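Local atomic coordinates of LPXTG cell wall surface protein (Streptococcus gordonii, PDB entry 4IGB), a protein that is anchored to the streptococcal cell wall and probably serves as a surface adhesin, its N-terminal N1 and N2 domains being the part described here. Residues 195-200 and 254-259; 229-233 and 243-247. All blocks are in the same frame, centred on the assembly; numbering follows the deposited sequence.

Contact 1 of 2, residues 195-200 and 254-259. With NA (sodium ion), chain M; SO4 (sulfate ion), chain J.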
loop_
_atom_site.group_PDB
_atom_site.type_symbol
_atom_site.label_atom_id
_atom_site.label_comp_id
_atom_site.label_asym_id
_atom_site.label_seq_id
_atom_site.Cartn_x
_atom_site.Cartn_y
_atom_site.Cartn_z
ATOM N N LYS B 195 -0.142 5.006 -5.225
ATOM C CA LYS B 195 0.055 6.401 -5.598
ATOM C C LYS B 195 -0.024 6.579 -7.114
ATOM O O LYS B 195 0.995 6.641 -7.790
ATOM C CB LYS B 195 1.394 6.905 -5.058
ATOM C CG LYS B 195 1.680 8.377 -5.383
ATOM C CD LYS B 195 3.014 8.822 -4.804
ATOM C CE LYS B 195 4.175 8.078 -5.416
ATOM N NZ LYS B 195 4.255 8.317 -6.865
ATOM N N PRO B 196 -1.242 6.654 -7.656
ATOM C CA PRO B 196 -1.373 6.846 -9.104
ATOM C C PRO B 196 -0.770 8.197 -9.469
ATOM O O PRO B 196 -0.963 9.152 -8.716
ATOM C CB PRO B 196 -2.886 6.922 -9.324
ATOM C CG PRO B 196 -3.522 6.532 -8.038
ATOM C CD PRO B 196 -2.529 6.771 -6.952
ATOM N N THR B 197 -0.070 8.285 -10.593
ATOM C CA THR B 197 0.463 9.566 -11.052
ATOM C C THR B 197 0.185 9.769 -12.531
ATOM O O THR B 197 -0.107 8.823 -13.260
ATOM C CB THR B 197 1.985 9.655 -10.844
ATOM O OG1 THR B 197 2.621 8.655 -11.641
ATOM C CG2 THR B 197 2.343 9.440 -9.385
ATOM N N ASP B 198 0.276 11.014 -12.979
ATOM C CA ASP B 198 0.201 11.291 -14.403
ATOM C C ASP B 198 -1.094 10.821 -15.024
ATOM O O ASP B 198 -1.104 10.354 -16.166
ATOM C CB ASP B 198 1.375 10.650 -15.166
ATOM C CG ASP B 198 1.532 11.244 -16.565
ATOM O OD1 ASP B 198 1.267 12.461 -16.702
ATOM O OD2 ASP B 198 1.875 10.514 -17.517
ATOM N N ILE B 199 -2.192 10.959 -14.293
ATOM C CA ILE B 199 -3.497 10.667 -14.870
ATOM C C ILE B 199 -3.937 11.880 -15.689
ATOM O O ILE B 199 -4.543 12.806 -15.134
ATOM C CB ILE B 199 -4.553 10.396 -13.794
ATOM C CG1 ILE B 199 -4.047 9.314 -12.834
ATOM C CG2 ILE B 199 -5.907 10.039 -14.451
ATOM C CD1 ILE B 199 -3.499 8.096 -13.540
ATOM N N ASP B 200 -3.653 11.868 -16.994
ATOM C CA ASP B 200 -3.691 13.099 -17.782
ATOM C C ASP B 200 -3.997 12.925 -19.259
ATOM O O ASP B 200 -3.992 13.901 -20.004
ATOM C CB ASP B 200 -2.368 13.863 -17.627
ATOM C CG ASP B 200 -1.287 13.380 -18.592
ATOM O OD1 ASP B 200 -1.310 12.197 -18.970
ATOM O OD2 ASP B 200 -0.407 14.182 -18.980
ATOM N N GLU B 254 3.150 15.466 -12.125
ATOM C CA GLU B 254 2.520 14.155 -12.288
ATOM C C GLU B 254 2.019 13.574 -10.967
ATOM O O GLU B 254 0.997 12.883 -10.931
ATOM C CB GLU B 254 3.465 13.184 -12.990
ATOM C CG GLU B 254 3.691 13.568 -14.449
ATOM C CD GLU B 254 4.684 12.672 -15.138
ATOM O OE1 GLU B 254 5.147 11.716 -14.504
ATOM O OE2 GLU B 254 5.004 12.918 -16.317
ATOM N N ASN B 255 2.733 13.873 -9.891
ATOM C CA ASN B 255 2.336 13.459 -8.553
ATOM C C ASN B 255 1.327 14.416 -7.935
ATOM O O ASN B 255 0.303 13.996 -7.392
ATOM C CB ASN B 255 3.558 13.394 -7.643
ATOM C CG ASN B 255 4.398 12.172 -7.885
ATOM O OD1 ASN B 255 4.226 11.139 -7.228
ATOM N ND2 ASN B 255 5.306 12.269 -8.851
ATOM N N ASN B 256 1.629 15.708 -8.013
ATOM C CA ASN B 256 0.832 16.718 -7.316
ATOM C C ASN B 256 -0.379 17.242 -8.083
ATOM O O ASN B 256 -1.427 17.490 -7.492
ATOM C CB ASN B 256 1.736 17.865 -6.843
ATOM C CG ASN B 256 2.746 17.409 -5.790
ATOM O OD1 ASN B 256 2.369 16.878 -4.741
ATOM N ND2 ASN B 256 4.034 17.586 -6.081
ATOM N N VAL B 257 -0.240 17.417 -9.394
ATOM C CA VAL B 257 -1.332 17.926 -10.203
ATOM C C VAL B 257 -2.236 16.815 -10.754
ATOM O O VAL B 257 -3.470 16.952 -10.783
ATOM C CB VAL B 257 -0.810 18.771 -11.382
ATOM C CG1 VAL B 257 -1.942 19.083 -12.348
ATOM C CG2 VAL B 257 -0.142 20.063 -10.865
ATOM N N SER B 258 -1.630 15.721 -11.204
ATOM C CA SER B 258 -2.404 14.645 -11.812
ATOM C C SER B 258 -2.252 13.299 -11.082
ATOM O O SER B 258 -2.492 12.250 -11.670
ATOM C CB SER B 258 -2.024 14.490 -13.282
ATOM O OG SER B 258 -0.650 14.136 -13.426
ATOM N N GLY B 259 -1.888 13.333 -9.803
ATOM C CA GLY B 259 -1.753 12.116 -9.018
ATOM C C GLY B 259 -2.296 12.241 -7.606
ATOM O O GLY B 259 -2.787 13.296 -7.211
HETATM NA NA NA M . 2.132 13.404 -19.022
HETATM S S SO4 J . 8.096 6.793 -6.622
HETATM O O1 SO4 J . 7.735 8.181 -6.902
HETATM O O2 SO4 J . 7.059 5.913 -7.134
HETATM O O3 SO4 J . 8.236 6.623 -5.177
HETATM O O4 SO4 J . 9.349 6.459 -7.300
HETATM O O HOH W 1 4.798 9.785 -12.940
HETATM O O HOH W 2 4.419 12.631 -18.621
#

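Contact 2 of 2, residues 229-233 and 243-247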
loop_
_atom_site.group_PDB
_atom_site.type_symbol
_atom_site.label_atom_id
_atom_site.label_comp_id
_atom_site.label_asym_id
_atom_site.label_seq_id
_atom_site.Cartn_x
_atom_site.Cartn_y
_atom_site.Cartn_z
ATOM N N ASN B 229 -3.956 19.659 -7.209
ATOM C CA ASN B 229 -4.663 18.604 -7.935
ATOM C C ASN B 229 -5.804 19.124 -8.817
ATOM O O ASN B 229 -6.611 19.939 -8.366
ATOM C CB ASN B 229 -5.211 17.570 -6.955
ATOM C CG ASN B 229 -5.698 16.327 -7.656
ATOM O OD1 ASN B 229 -6.759 16.325 -8.276
ATOM N ND2 ASN B 229 -4.903 15.265 -7.590
ATOM N N VAL B 230 -5.875 18.634 -10.056
ATOM C CA VAL B 230 -6.874 19.073 -11.026
ATOM C C VAL B 230 -7.729 17.926 -11.547
ATOM O O VAL B 230 -8.502 18.100 -12.491
ATOM C CB VAL B 230 -6.221 19.724 -12.265
ATOM C CG1 VAL B 230 -5.351 20.925 -11.868
ATOM C CG2 VAL B 230 -5.408 18.693 -13.038
ATOM N N LEU B 231 -7.586 16.749 -10.946
ATOM C CA LEU B 231 -8.372 15.592 -11.367
ATOM C C LEU B 231 -9.814 15.786 -10.932
ATOM O O LEU B 231 -10.078 16.365 -9.878
ATOM C CB LEU B 231 -7.812 14.311 -10.744
ATOM C CG LEU B 231 -6.319 14.075 -10.986
ATOM C CD1 LEU B 231 -5.865 12.822 -10.270
ATOM C CD2 LEU B 231 -6.018 14.007 -12.476
ATOM N N VAL B 232 -10.753 15.323 -11.743
ATOM C CA VAL B 232 -12.129 15.293 -11.282
ATOM C C VAL B 232 -12.316 14.030 -10.434
ATOM O O VAL B 232 -11.962 12.926 -10.868
ATOM C CB VAL B 232 -13.124 15.305 -12.453
ATOM C CG1 VAL B 232 -14.508 14.865 -11.995
ATOM C CG2 VAL B 232 -13.181 16.693 -13.083
ATOM N N GLN B 233 -12.841 14.192 -9.222
ATOM C CA GLN B 233 -13.143 13.046 -8.380
ATOM C C GLN B 233 -14.623 12.751 -8.477
ATOM O O GLN B 233 -15.469 13.574 -8.136
ATOM C CB GLN B 233 -12.743 13.259 -6.923
ATOM C CG GLN B 233 -13.149 12.073 -6.043
ATOM C CD GLN B 233 -12.583 12.157 -4.644
ATOM O OE1 GLN B 233 -11.440 12.589 -4.445
ATOM N NE2 GLN B 233 -13.385 11.762 -3.657
ATOM N N ILE B 243 -10.381 11.364 -12.619
ATOM C CA ILE B 243 -10.459 11.500 -14.067
ATOM C C ILE B 243 -9.595 12.642 -14.571
ATOM O O ILE B 243 -9.620 13.732 -14.011
ATOM C CB ILE B 243 -11.914 11.687 -14.505
ATOM C CG1 ILE B 243 -12.751 10.495 -14.011
ATOM C CG2 ILE B 243 -12.006 11.833 -16.033
ATOM C CD1 ILE B 243 -14.249 10.727 -14.012
ATOM N N ALA B 244 -8.810 12.370 -15.612
ATOM C CA ALA B 244 -7.892 13.355 -16.181
ATOM C C ALA B 244 -8.604 14.611 -16.669
ATOM O O ALA B 244 -9.697 14.541 -17.226
ATOM C CB ALA B 244 -7.092 12.746 -17.319
ATOM N N THR B 245 -7.969 15.762 -16.469
ATOM C CA THR B 245 -8.494 17.011 -17.016
ATOM C C THR B 245 -7.479 17.768 -17.873
ATOM O O THR B 245 -7.862 18.610 -18.682
ATOM C CB THR B 245 -9.031 17.960 -15.921
ATOM O OG1 THR B 245 -7.968 18.316 -15.026
ATOM C CG2 THR B 245 -10.149 17.289 -15.137
ATOM N N GLN B 246 -6.191 17.476 -17.708
ATOM C CA GLN B 246 -5.180 18.214 -18.457
ATOM C C GLN B 246 -3.832 17.512 -18.502
ATOM O O GLN B 246 -3.529 16.663 -17.663
ATOM C CB GLN B 246 -5.009 19.620 -17.878
ATOM C CG GLN B 246 -4.645 19.639 -16.398
ATOM C CD GLN B 246 -4.190 21.015 -15.925
ATOM O OE1 GLN B 246 -5.004 21.865 -15.538
ATOM N NE2 GLN B 246 -2.881 21.238 -15.952
ATOM N N ILE B 247 -3.026 17.881 -19.492
ATOM C CA ILE B 247 -1.667 17.380 -19.617
ATOM C C ILE B 247 -0.835 17.827 -18.427
ATOM O O ILE B 247 -0.961 18.960 -17.968
ATOM C CB ILE B 247 -1.016 17.913 -20.891
ATOM C CG1 ILE B 247 -1.917 17.627 -22.088
ATOM C CG2 ILE B 247 0.348 17.280 -21.101
ATOM C CD1 ILE B 247 -1.989 16.171 -22.411
#

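Contact 1 of 2, residues 195-200 and 254-259
The amide oxygen of N255 receives the ammonium group of K195, with NZ 2.8 Å from OD1 and lying in the carbonyl plane at a C=O...N angle of 154°. K195 reaches it because its chain, straight as far as CD, bends at the last two torsions; the same NZ makes a weak bond to a sulfate ion. T197 CG2 lies 3.3 Å from the same N255 OD1, the two side chains running side by side and pointing the same way, while the amide's ND2 is held by the carbonyl of S251. The backbones are joined by D198 N to E254 O at 2.9 Å and by I199 N to S258 O, also 2.9 Å. The side chains of D198 and E254 run side by side, their carboxylates stacked with planes 25° apart. Such closeness of like charges is probably eased by the sodium ion, which D198 OD1 binds at 2.6 Å and D200 OD2 at 2.7 Å, with a water and the T248 carbonyl also in its shell. A second water bridges T197 OG1 and E254 OE1. G259 has no side chain to stand between the two chains, and P196 O comes within 3.1 Å of its CA. The contact thus packs the loop following strand 193-194 against the C-terminal part of helix 250-256 (E254 and N255) and the loop leading to strand 261-264, within the N-terminal domain.

Contact 2 of 2, residues 229-233 and 243-247
V232 and I243 form an antiparallel hydrogen-bonded pair, with V232 N 3.0 Å from I243 O and I243 N 2.8 Å from V232 O. L231 CA adds a CH...O contact to I243 O. V232 and I243 stand next to each other on the same face of the sheet, CB to CB 4.3 Å. The pair belongs to the beta hairpin of strands 232-235 and 239-243, at the edge of an eight-stranded antiparallel sheet in the N-terminal domain, 232-235 being its outermost strand. Beyond the paired residues the hydroxyl of T245 takes over, OG1 donating to V230 O at 2.6 Å from above the carbonyl plane, 49° out of it. With chi1 at 61°, OG1 sits between the backbone N and carbonyl carbon of T245, while CG2 is turned to meet V232 CG2 at 3.7 Å, the two side chains crossing at about a right angle. V230 points toward the other segment and lays CG2 3.6 Å from Q246 CG, across the extended glutamine chain. Before the strand, N229 OD1 accepts from L231 N at 2.8 Å, closing an Asx turn.

The two contacts lie with their centres about 9 Å apart, on the same side of the chain's centre and within the N-terminal domain. In sequence, residues 195-200 come first and 254-259 last, so both segments of contact 2 fall between those of contact 1. The chain leaves the hairpin edge through 243-247, passes T248 of the sodium site and enters helix 250-256. The contacts also touch directly: V257 O probably accepts a hydrogen bond from V230 N at 3.0 Å, and L231 CD2 packs on I199 O. The edge of the eight-stranded sheet is thereby joined to the metal-binding loop and to the segment entering the five-stranded mixed sheet.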